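Local coordinates for oxidoreductase, short chain dehydrogenase/reductase family protein (Bifidobacterium adolescentis L2-32, PDB 6M9U), which acts as an NADH-dependent 20beta-hydroxysteroid dehydrogenase, interconverting a ketone and a hydroxyl group at carbon 20 of steroids, at residues Gly37-Leu42 with Asp67-Leu72; Phe167-Ser172 with Asn187-Thr192. All coordinates share one frame; numbering follows the deposited sequence.

Interaction 1 of 2, residues Gly37-Leu42 with Asp67-Leu72; sequences GAAGGL and DKLTEL. With EDO (1,2-ethanediol), chain J.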
# COMPACT_ATOMS: atom_id res chain seq x y z
N GLY A 37 -15.81 4.39 -13.41
CA GLY A 37 -15.10 5.59 -13.86
C GLY A 37 -13.96 5.28 -14.78
O GLY A 37 -12.96 6.04 -14.78
N ALA A 38 -14.06 4.20 -15.57
CA ALA A 38 -12.89 3.59 -16.22
C ALA A 38 -12.43 4.34 -17.45
O ALA A 38 -11.38 4.00 -17.99
CB ALA A 38 -13.17 2.13 -16.62
N ALA A 39 -13.16 5.33 -17.91
CA ALA A 39 -12.65 6.18 -18.98
C ALA A 39 -11.78 7.31 -18.44
O ALA A 39 -10.99 7.90 -19.19
CB ALA A 39 -13.80 6.76 -19.80
N GLY A 40 -11.92 7.64 -17.15
CA GLY A 40 -11.12 8.70 -16.58
C GLY A 40 -9.72 8.24 -16.23
O GLY A 40 -9.40 7.03 -16.26
N GLY A 41 -8.88 9.22 -15.87
CA GLY A 41 -7.49 8.97 -15.49
C GLY A 41 -7.28 7.86 -14.49
O GLY A 41 -6.61 6.87 -14.80
N LEU A 42 -7.86 7.98 -13.27
CA LEU A 42 -7.62 6.98 -12.24
C LEU A 42 -8.14 5.62 -12.65
O LEU A 42 -7.47 4.61 -12.48
CB LEU A 42 -8.26 7.40 -10.92
CG LEU A 42 -7.70 8.70 -10.32
CD1 LEU A 42 -8.23 8.85 -8.94
CD2 LEU A 42 -6.19 8.68 -10.26
N ASP A 67 -17.33 4.55 -26.80
CA ASP A 67 -16.26 4.41 -27.78
C ASP A 67 -14.90 4.43 -27.10
O ASP A 67 -14.04 3.57 -27.37
CB ASP A 67 -16.31 5.52 -28.83
CG ASP A 67 -17.42 5.34 -29.85
OD1 ASP A 67 -17.92 4.19 -30.04
OD2 ASP A 67 -17.78 6.37 -30.46
N LYS A 68 -14.67 5.44 -26.24
CA LYS A 68 -13.49 5.50 -25.41
C LYS A 68 -13.27 4.18 -24.69
O LYS A 68 -12.16 3.67 -24.66
CB LYS A 68 -13.60 6.63 -24.39
CG LYS A 68 -12.93 7.91 -24.80
CD LYS A 68 -13.05 8.96 -23.70
CE LYS A 68 -13.87 10.17 -24.17
NZ LYS A 68 -14.10 11.19 -23.12
N LEU A 69 -14.31 3.62 -24.08
CA LEU A 69 -14.12 2.39 -23.34
C LEU A 69 -13.75 1.24 -24.26
O LEU A 69 -13.05 0.31 -23.87
CB LEU A 69 -15.39 2.00 -22.58
CG LEU A 69 -15.81 2.83 -21.37
CD1 LEU A 69 -17.10 2.26 -20.77
CD2 LEU A 69 -14.67 2.87 -20.37
N THR A 70 -14.32 1.25 -25.45
CA THR A 70 -14.09 0.17 -26.40
C THR A 70 -12.66 0.19 -26.86
O THR A 70 -12.01 -0.85 -26.93
CB THR A 70 -15.07 0.27 -27.59
OG1 THR A 70 -16.41 0.06 -27.11
CG2 THR A 70 -14.77 -0.81 -28.59
N GLU A 71 -12.13 1.38 -27.15
CA GLU A 71 -10.73 1.53 -27.53
C GLU A 71 -9.81 1.20 -26.35
O GLU A 71 -8.77 0.54 -26.53
CB GLU A 71 -10.50 2.94 -28.05
CG GLU A 71 -9.09 3.26 -28.50
CD GLU A 71 -9.06 4.48 -29.39
OE1 GLU A 71 -10.05 5.24 -29.37
OE2 GLU A 71 -8.06 4.67 -30.12
N LEU A 72 -10.18 1.61 -25.13
CA LEU A 72 -9.35 1.32 -23.98
C LEU A 72 -9.31 -0.18 -23.74
O LEU A 72 -8.25 -0.74 -23.45
CB LEU A 72 -9.87 2.06 -22.75
CG LEU A 72 -9.55 3.56 -22.64
CD1 LEU A 72 -10.38 4.15 -21.48
CD2 LEU A 72 -8.09 3.81 -22.41
C1 EDO J . -19.57 5.94 -13.59
O1 EDO J . -18.46 5.15 -13.31
C2 EDO J . -20.59 4.98 -14.19
O2 EDO J . -21.74 5.71 -14.66
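Leu69 lays its CD2 methyl over the peptide that joins Ala38 to Ala39, in the glycine-rich TGxxxGxG loop of this short-chain dehydrogenase. The loop connects the first strand of the Rossmann fold to helix 41-52, and Leu69 reaches it from helix 66-80, which follows the next strand. CD2 stands 3.8 Å from Ala39 N and meets the methyls of both alanines, at 4.1 Å from Ala38 CB and 4.0 Å from Ala39 CB. With CG anti to the carbonyl carbon (chi1 -71°) and CD1 prolonging the chain, CD2 is the branch that turns to the loop.

One helical turn on, Leu72 comes in beside the Ala38 carbonyl with CD1, which lies 3.6 Å from Ala38 O and 3.9 Å from Ala39 CA. Between the two segments the contact is van der Waals in kind, and the small alanine side chains let the helix come close to the main chain. Ala39 has more of its surface buried here than any other residue. Its polar N-H, although beneath a methyl, is used by the carboxylate of Asp61 through OD2, and Asp61 itself binds NAD(+); the turn is thus tied to strand 56-61 next to the cofactor site. Leu69 and Leu72 both also rest on Leu59 of that strand, while Trp15 of the second subunit packs on Leu72.

The loop holds its own shape as a type I beta turn, closed by Gly40 N to Gly37 O at 3.0 Å. Gly40, a residue of the NAD(+) site, then takes the N-cap position of helix 41-52. A 1,2-ethanediol bonded to Cys89 O sits at the start of the turn. Gly37 N donates to ethanediol O1 at 2.8 Å, with an N-H...O angle of 143°.

Interaction 2 of 2, residues Phe167-Ser172 with Asn187-Thr192; sequences FTASLS and NAYGAT. With IPA (isopropyl alcohol), chain D.
Tyr189 and Ala169 account for most of the surface buried where helix 187-207 packs back along strand 163-171, within a beta-alpha-beta crossover of the Rossmann fold. The two segments run almost exactly antiparallel, with their axes 8.9 Å apart. Tyr189 opens the YxxxK signature of the short-chain dehydrogenases, which ends at Lys193, and both residues bind NAD(+).

The phenol meets the strand along its edge. CG stands anti to the backbone N (chi1 178°), which carries the ring from the helix across to the peptide between Ala169 and Ser170. Ala169 C and Ser170 N lie in the plane of the ring, and CE1 comes within 3.2 Å of Ala169 O. The hydroxyl donates to that same carbonyl, Tyr189 OH to Ala169 O being 2.8 Å. It approaches from above the carbonyl plane, 38° out of it. In this cofactor-free chain the bond and the edge contact help to set how the phenol is turned.

Ala169 also sends its methyl toward the helix, where CB lies 4.0 Å from Tyr189 CE1 and meets the CG2 methyl of Thr192. Further along the strand, Leu171 CD2 adds a further apolar touch on Tyr189 CD1, its side chain crossing that of the tyrosine at about a right angle. The rotamer of Thr192 serves both sides: OG1, beside the backbone N, donates to Ala188 O at 2.8 Å, while CG2, anti to that N, faces Ala169 CB. Ile138 and Leu142 of helix 131-159 back the threonine.

Ala169 N points the same way as its carbonyl, toward strand 212-219, where an isopropanol is bonded to Ile217 O. Ala169 N donates to isopropanol O2 at 2.8 Å, with a nearly straight N-H...O angle of 169°.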
# COMPACT_ATOMS: atom_id res chain seq x y z
N PHE A 167 -12.59 1.73 -2.79
CA PHE A 167 -13.40 2.91 -3.03
C PHE A 167 -12.51 4.15 -3.02
O PHE A 167 -11.67 4.32 -2.11
CB PHE A 167 -14.50 3.09 -1.88
CG PHE A 167 -15.55 1.99 -1.83
CD1 PHE A 167 -15.34 0.85 -1.09
CD2 PHE A 167 -16.74 2.13 -2.49
CE1 PHE A 167 -16.29 -0.17 -1.04
CE2 PHE A 167 -17.72 1.12 -2.44
CZ PHE A 167 -17.50 -0.03 -1.72
N THR A 168 -12.71 5.04 -3.97
CA THR A 168 -12.11 6.36 -3.88
C THR A 168 -13.08 7.38 -4.46
O THR A 168 -13.93 7.03 -5.26
CB THR A 168 -10.74 6.50 -4.61
OG1 THR A 168 -10.91 6.82 -5.97
CG2 THR A 168 -9.94 5.22 -4.49
N ALA A 169 -12.93 8.62 -4.02
CA ALA A 169 -13.54 9.77 -4.66
C ALA A 169 -12.44 10.73 -5.11
O ALA A 169 -11.46 10.95 -4.39
CB ALA A 169 -14.50 10.51 -3.74
N SER A 170 -12.63 11.32 -6.28
CA SER A 170 -11.67 12.24 -6.85
C SER A 170 -12.46 13.33 -7.56
O SER A 170 -13.65 13.17 -7.82
CB SER A 170 -10.72 11.52 -7.82
OG SER A 170 -11.43 10.80 -8.80
N LEU A 171 -11.79 14.44 -7.86
CA LEU A 171 -12.42 15.47 -8.68
C LEU A 171 -12.55 14.99 -10.12
O LEU A 171 -11.69 14.27 -10.64
CB LEU A 171 -11.62 16.77 -8.60
CG LEU A 171 -11.55 17.37 -7.18
CD1 LEU A 171 -10.71 18.64 -7.14
CD2 LEU A 171 -12.94 17.64 -6.61
N SER A 172 -13.66 15.36 -10.76
CA SER A 172 -14.00 14.88 -12.09
C SER A 172 -13.89 15.98 -13.15
O SER A 172 -13.91 17.17 -12.85
CB SER A 172 -15.42 14.30 -12.07
OG SER A 172 -15.95 14.17 -13.38
N ASN A 187 -16.12 21.34 -0.13
CA ASN A 187 -16.99 20.80 0.91
C ASN A 187 -17.88 19.71 0.34
O ASN A 187 -18.33 18.82 1.08
CB ASN A 187 -17.84 21.90 1.54
CG ASN A 187 -17.21 22.45 2.79
OD1 ASN A 187 -17.16 21.78 3.83
ND2 ASN A 187 -16.71 23.68 2.70
N ALA A 188 -18.15 19.77 -0.97
CA ALA A 188 -18.82 18.67 -1.65
C ALA A 188 -17.89 17.47 -1.79
O ALA A 188 -18.34 16.32 -1.65
CB ALA A 188 -19.30 19.13 -3.03
N TYR A 189 -16.60 17.71 -2.09
CA TYR A 189 -15.63 16.62 -2.10
C TYR A 189 -15.41 16.08 -0.68
O TYR A 189 -15.32 14.87 -0.48
CB TYR A 189 -14.29 17.07 -2.69
CG TYR A 189 -13.24 15.97 -2.65
CD1 TYR A 189 -13.30 14.90 -3.53
CD2 TYR A 189 -12.21 15.98 -1.72
CE1 TYR A 189 -12.38 13.87 -3.50
CE2 TYR A 189 -11.27 14.96 -1.69
CZ TYR A 189 -11.37 13.90 -2.58
OH TYR A 189 -10.47 12.86 -2.58
N GLY A 190 -15.33 16.97 0.31
CA GLY A 190 -15.12 16.52 1.67
C GLY A 190 -16.28 15.68 2.17
O GLY A 190 -16.07 14.67 2.85
N ALA A 191 -17.51 16.09 1.84
CA ALA A 191 -18.70 15.36 2.24
C ALA A 191 -18.74 13.98 1.62
O ALA A 191 -19.07 12.99 2.29
CB ALA A 191 -19.96 16.14 1.83
N THR A 192 -18.42 13.90 0.31
CA THR A 192 -18.38 12.62 -0.39
C THR A 192 -17.34 11.70 0.22
O THR A 192 -17.60 10.51 0.45
CB THR A 192 -18.10 12.87 -1.87
OG1 THR A 192 -19.11 13.77 -2.40
CG2 THR A 192 -18.09 11.58 -2.71
C1 IPA D . -13.18 9.28 -0.54
C2 IPA D . -11.74 8.86 -0.42
C3 IPA D . -11.72 7.59 0.35
O2 IPA D . -11.29 8.72 -1.75

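Overall arrangement
The two contacts follow one another along the chain, and their centres lie about 20 Å apart in a single Rossmann fold. Interaction 1 belongs to the first crossovers, around strands 32-35 and 56-61; interaction 2 belongs to the later one that leads from strand 163-171 to strand 212-219. Strand 113-120 runs between the two halves in the parallel sheet. The sites nevertheless meet, Leu42 CD1 packing 3.7 Å from Ser170 OG. Each holds residues that bind NAD(+), Gly40 and Leu42 in the first and Tyr189 in the second, so the glycine-rich turn and the YxxxK helix border one cofactor cleft from separate parts of the sheet.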